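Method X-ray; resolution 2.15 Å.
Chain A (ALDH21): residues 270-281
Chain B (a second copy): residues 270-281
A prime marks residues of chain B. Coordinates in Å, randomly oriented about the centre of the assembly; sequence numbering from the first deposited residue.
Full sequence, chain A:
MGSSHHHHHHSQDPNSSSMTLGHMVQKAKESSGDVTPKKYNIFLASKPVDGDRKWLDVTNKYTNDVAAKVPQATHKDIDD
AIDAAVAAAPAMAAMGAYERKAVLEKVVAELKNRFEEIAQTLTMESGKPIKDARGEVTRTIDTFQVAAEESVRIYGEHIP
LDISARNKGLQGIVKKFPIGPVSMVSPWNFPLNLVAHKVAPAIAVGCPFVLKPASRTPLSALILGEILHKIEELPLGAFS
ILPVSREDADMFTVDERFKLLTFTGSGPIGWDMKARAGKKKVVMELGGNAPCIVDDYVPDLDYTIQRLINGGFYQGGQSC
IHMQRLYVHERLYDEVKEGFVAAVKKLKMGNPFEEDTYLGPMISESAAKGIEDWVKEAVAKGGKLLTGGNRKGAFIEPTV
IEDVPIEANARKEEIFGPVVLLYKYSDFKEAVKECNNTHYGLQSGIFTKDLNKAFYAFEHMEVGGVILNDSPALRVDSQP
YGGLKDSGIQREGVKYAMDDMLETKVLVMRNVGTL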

# COMPACT_ATOMS: atom_id res chain seq x y z
N GLY A 270 26.14 -21.07 5.29
CA GLY A 270 25.46 -19.83 4.89
C GLY A 270 26.11 -18.57 5.41
O GLY A 270 26.42 -17.67 4.63
N TRP A 271 26.36 -18.51 6.73
CA TRP A 271 27.04 -17.35 7.33
C TRP A 271 28.43 -17.11 6.74
O TRP A 271 28.80 -15.97 6.54
CB TRP A 271 27.08 -17.45 8.87
CG TRP A 271 25.72 -17.36 9.49
CD1 TRP A 271 25.10 -18.29 10.28
CD2 TRP A 271 24.78 -16.27 9.35
NE1 TRP A 271 23.88 -17.84 10.68
CE2 TRP A 271 23.65 -16.60 10.14
CE3 TRP A 271 24.80 -15.04 8.67
CZ2 TRP A 271 22.55 -15.74 10.26
CZ3 TRP A 271 23.71 -14.19 8.79
CH2 TRP A 271 22.60 -14.55 9.56
N ASP A 272 29.17 -18.18 6.45
CA ASP A 272 30.47 -18.09 5.82
C ASP A 272 30.37 -17.57 4.37
O ASP A 272 31.21 -16.80 3.94
CB ASP A 272 31.20 -19.45 5.89
CG ASP A 272 32.52 -19.42 5.17
OD1 ASP A 272 33.41 -18.65 5.60
OD2 ASP A 272 32.61 -20.05 4.09
N MET A 273 29.34 -17.99 3.62
CA MET A 273 29.10 -17.47 2.26
C MET A 273 28.77 -15.96 2.30
O MET A 273 29.30 -15.21 1.46
CB MET A 273 27.99 -18.23 1.54
CG MET A 273 28.41 -19.61 1.10
SD MET A 273 26.97 -20.61 0.73
CE MET A 273 26.47 -19.95 -0.88
N LYS A 274 27.96 -15.53 3.28
CA LYS A 274 27.61 -14.10 3.46
C LYS A 274 28.89 -13.28 3.71
O LYS A 274 29.08 -12.25 3.06
CB LYS A 274 26.61 -13.93 4.62
CG LYS A 274 26.13 -12.49 4.83
CD LYS A 274 25.36 -12.33 6.13
CE LYS A 274 24.89 -10.91 6.41
NZ LYS A 274 25.98 -10.02 6.91
N ALA A 275 29.81 -13.80 4.60
CA ALA A 275 31.08 -13.16 4.93
C ALA A 275 32.00 -12.99 3.72
O ALA A 275 32.72 -11.99 3.64
CB ALA A 275 31.78 -13.95 6.02
N ARG A 276 31.96 -13.95 2.76
CA ARG A 276 32.88 -13.93 1.61
C ARG A 276 32.25 -13.57 0.28
O ARG A 276 32.94 -13.56 -0.73
CB ARG A 276 33.61 -15.29 1.50
CG ARG A 276 34.51 -15.62 2.71
CD ARG A 276 35.18 -16.99 2.65
NE ARG A 276 34.24 -18.09 2.39
CZ ARG A 276 33.97 -18.58 1.18
NH1 ARG A 276 33.07 -19.53 1.03
NH2 ARG A 276 34.59 -18.11 0.11
N ALA A 277 30.95 -13.23 0.28
CA ALA A 277 30.20 -12.89 -0.92
C ALA A 277 30.71 -11.66 -1.72
O ALA A 277 30.42 -11.55 -2.91
CB ALA A 277 28.74 -12.71 -0.57
N GLY A 278 31.46 -10.77 -1.06
CA GLY A 278 31.92 -9.54 -1.69
C GLY A 278 30.84 -8.47 -1.66
O GLY A 278 30.10 -8.36 -0.69
N LYS A 279 30.69 -7.72 -2.76
CA LYS A 279 29.77 -6.57 -2.87
C LYS A 279 28.27 -6.90 -3.02
O LYS A 279 27.44 -6.09 -2.65
CB LYS A 279 30.22 -5.64 -4.01
CG LYS A 279 31.62 -5.08 -3.79
CD LYS A 279 31.97 -3.99 -4.77
CE LYS A 279 33.46 -3.75 -4.75
NZ LYS A 279 33.85 -2.76 -5.78
N LYS A 280 27.93 -8.07 -3.58
CA LYS A 280 26.54 -8.48 -3.81
C LYS A 280 25.66 -8.54 -2.54
O LYS A 280 26.16 -8.78 -1.43
CB LYS A 280 26.50 -9.86 -4.52
CG LYS A 280 27.12 -11.00 -3.68
CD LYS A 280 26.97 -12.41 -4.30
CE LYS A 280 27.82 -12.72 -5.51
NZ LYS A 280 29.25 -12.40 -5.31
N LYS A 281 24.34 -8.40 -2.75
CA LYS A 281 23.36 -8.58 -1.70
C LYS A 281 23.27 -10.09 -1.39
O LYS A 281 23.57 -10.95 -2.24
CB LYS A 281 21.98 -8.03 -2.11
CG LYS A 281 21.92 -6.52 -2.06
CD LYS A 281 20.49 -6.00 -2.12
CE LYS A 281 20.45 -4.55 -2.50
NZ LYS A 281 19.12 -3.94 -2.24
N GLY B 270 33.84 1.15 3.31
CA GLY B 270 32.50 0.57 3.39
C GLY B 270 32.43 -0.88 2.94
O GLY B 270 31.90 -1.73 3.66
N TRP B 271 32.97 -1.18 1.74
CA TRP B 271 32.98 -2.56 1.22
C TRP B 271 33.78 -3.52 2.10
O TRP B 271 33.38 -4.67 2.28
CB TRP B 271 33.44 -2.61 -0.24
CG TRP B 271 32.48 -1.94 -1.17
CD1 TRP B 271 32.74 -0.87 -1.97
CD2 TRP B 271 31.08 -2.26 -1.38
NE1 TRP B 271 31.62 -0.51 -2.67
CE2 TRP B 271 30.58 -1.34 -2.33
CE3 TRP B 271 30.21 -3.23 -0.85
CZ2 TRP B 271 29.25 -1.37 -2.78
CZ3 TRP B 271 28.88 -3.25 -1.28
CH2 TRP B 271 28.41 -2.32 -2.23
N ASP B 272 34.86 -3.03 2.69
CA ASP B 272 35.67 -3.82 3.60
C ASP B 272 34.91 -4.05 4.93
O ASP B 272 35.02 -5.13 5.50
CB ASP B 272 37.04 -3.16 3.82
CG ASP B 272 37.88 -3.89 4.86
OD1 ASP B 272 38.21 -5.06 4.62
OD2 ASP B 272 38.10 -3.32 5.94
N MET B 273 34.12 -3.06 5.38
CA MET B 273 33.28 -3.20 6.58
C MET B 273 32.18 -4.24 6.35
O MET B 273 31.91 -5.03 7.26
CB MET B 273 32.65 -1.86 6.97
CG MET B 273 33.63 -0.93 7.65
SD MET B 273 32.94 0.72 7.71
CE MET B 273 31.77 0.51 9.07
N LYS B 274 31.55 -4.26 5.14
CA LYS B 274 30.53 -5.23 4.75
C LYS B 274 31.12 -6.65 4.80
O LYS B 274 30.47 -7.57 5.33
CB LYS B 274 29.97 -4.91 3.35
CG LYS B 274 28.82 -5.84 2.91
CD LYS B 274 28.42 -5.58 1.47
CE LYS B 274 27.25 -6.42 1.00
NZ LYS B 274 27.67 -7.80 0.62
N ALA B 275 32.36 -6.81 4.30
CA ALA B 275 33.08 -8.10 4.27
C ALA B 275 33.36 -8.65 5.68
O ALA B 275 33.33 -9.87 5.88
CB ALA B 275 34.38 -7.96 3.49
N ARG B 276 33.55 -7.75 6.66
CA ARG B 276 33.89 -8.11 8.04
C ARG B 276 32.75 -7.97 9.04
O ARG B 276 32.97 -8.20 10.24
CB ARG B 276 35.10 -7.26 8.50
CG ARG B 276 36.37 -7.51 7.70
CD ARG B 276 37.56 -6.74 8.25
NE ARG B 276 37.43 -5.31 7.95
CZ ARG B 276 37.09 -4.37 8.83
NH1 ARG B 276 36.93 -4.68 10.11
NH2 ARG B 276 36.93 -3.12 8.44
N ALA B 277 31.54 -7.59 8.59
CA ALA B 277 30.42 -7.31 9.48
C ALA B 277 29.87 -8.50 10.25
O ALA B 277 29.28 -8.30 11.32
CB ALA B 277 29.29 -6.60 8.74
N GLY B 278 30.06 -9.72 9.76
CA GLY B 278 29.51 -10.88 10.45
C GLY B 278 28.06 -11.09 10.06
O GLY B 278 27.69 -10.81 8.93
N LYS B 279 27.21 -11.51 11.01
CA LYS B 279 25.79 -11.86 10.77
C LYS B 279 24.84 -10.69 10.52
O LYS B 279 23.86 -10.86 9.80
CB LYS B 279 25.23 -12.74 11.91
CG LYS B 279 25.98 -14.06 12.01
CD LYS B 279 25.51 -14.91 13.16
CE LYS B 279 26.30 -16.20 13.22
NZ LYS B 279 26.35 -16.73 14.60
N LYS B 280 25.13 -9.52 11.10
CA LYS B 280 24.28 -8.32 11.01
C LYS B 280 23.96 -7.85 9.59
O LYS B 280 24.74 -8.06 8.65
CB LYS B 280 24.91 -7.15 11.81
CG LYS B 280 26.26 -6.68 11.26
CD LYS B 280 26.84 -5.45 11.94
CE LYS B 280 27.35 -5.65 13.34
NZ LYS B 280 28.33 -6.77 13.47
N LYS B 281 22.82 -7.16 9.46
CA LYS B 281 22.41 -6.51 8.22
C LYS B 281 23.32 -5.28 8.03
O LYS B 281 23.81 -4.70 9.00
CB LYS B 281 20.93 -6.11 8.24
CG LYS B 281 20.02 -7.30 8.01
CD LYS B 281 18.59 -6.87 7.74
CE LYS B 281 17.61 -8.00 7.95
NZ LYS B 281 16.30 -7.72 7.30
O HOH W 1 27.78 -8.66 5.30

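The two copies of the stretch pack antiparallel, the end of a helix and the turn that follows it in one chain lying against the same elements of the other, and together they bury 586 Å² of surface. Trp271, in the helix, points its CA-to-CB bond toward chain B and offers one face of its indole to Lys279′. The aliphatic part of that lysine lies flat on the ring, with Lys279′ CG 3.7 Å from Trp271 CD2, and its ammonium continues over the same face at cation-pi range, Lys279′ NZ standing 5.0 Å from the centroid of the five-membered ring of Trp271. The ring also reaches the backbone, with Trp271 CZ3 3.5 Å from Lys279′ O.

Asp272 is out of reach of chain B. It forms a salt bridge with Arg276 one helical turn later, Arg276 NE lying 3.1 Å from Asp272 OD2.

Lys274 supplies the main polar link. Its chain is extended through chi3 and bends only at chi4 (m), which carries the ammonium to the turn of chain B. There Lys274 NZ donates to Gly278′ O at 2.8 Å and to Lys280′ O at 2.9 Å, satisfying two carbonyls that flank residue 279′. A third bond, 2.8 Å from Lys274 NZ to a water, is relayed by that water to Lys274′ O at 2.9 Å.

At Ala275 the two backbones come nearest, the CA atoms of Ala275 and Ala275′ being 5.5 Å apart. Ala275 O and Ala275′ O approach to 3.1 Å, but both are acceptors, so this is close packing without a hydrogen bond; the attractive contacts lie to the sides of it.

Beyond the helix, Gly278 has positive phi (82°), a conformation that favours glycine, and its carbonyl is turned to chain B: Gly278 O accepts from Lys274′ NZ at 2.8 Å. Lys279 then repeats the tryptophan contact in reverse. Lys279 CG sits 3.7 Å from Trp271′ CE3, and Lys279 NZ is 4.6 Å from the centroid of the five-membered ring of Trp271′, slightly closer than its counterpart. Lys280 contributes through its backbone, Lys280 O receiving Lys274′ NZ at 2.7 Å, while its CA-to-CB bond points away from chain B and its ammonium folds back within its own chain, Lys280 NZ donating to Ala277 O at 2.8 Å. Each chain thus gives a tryptophan face and a lysine ammonium, and receives the same from its partner.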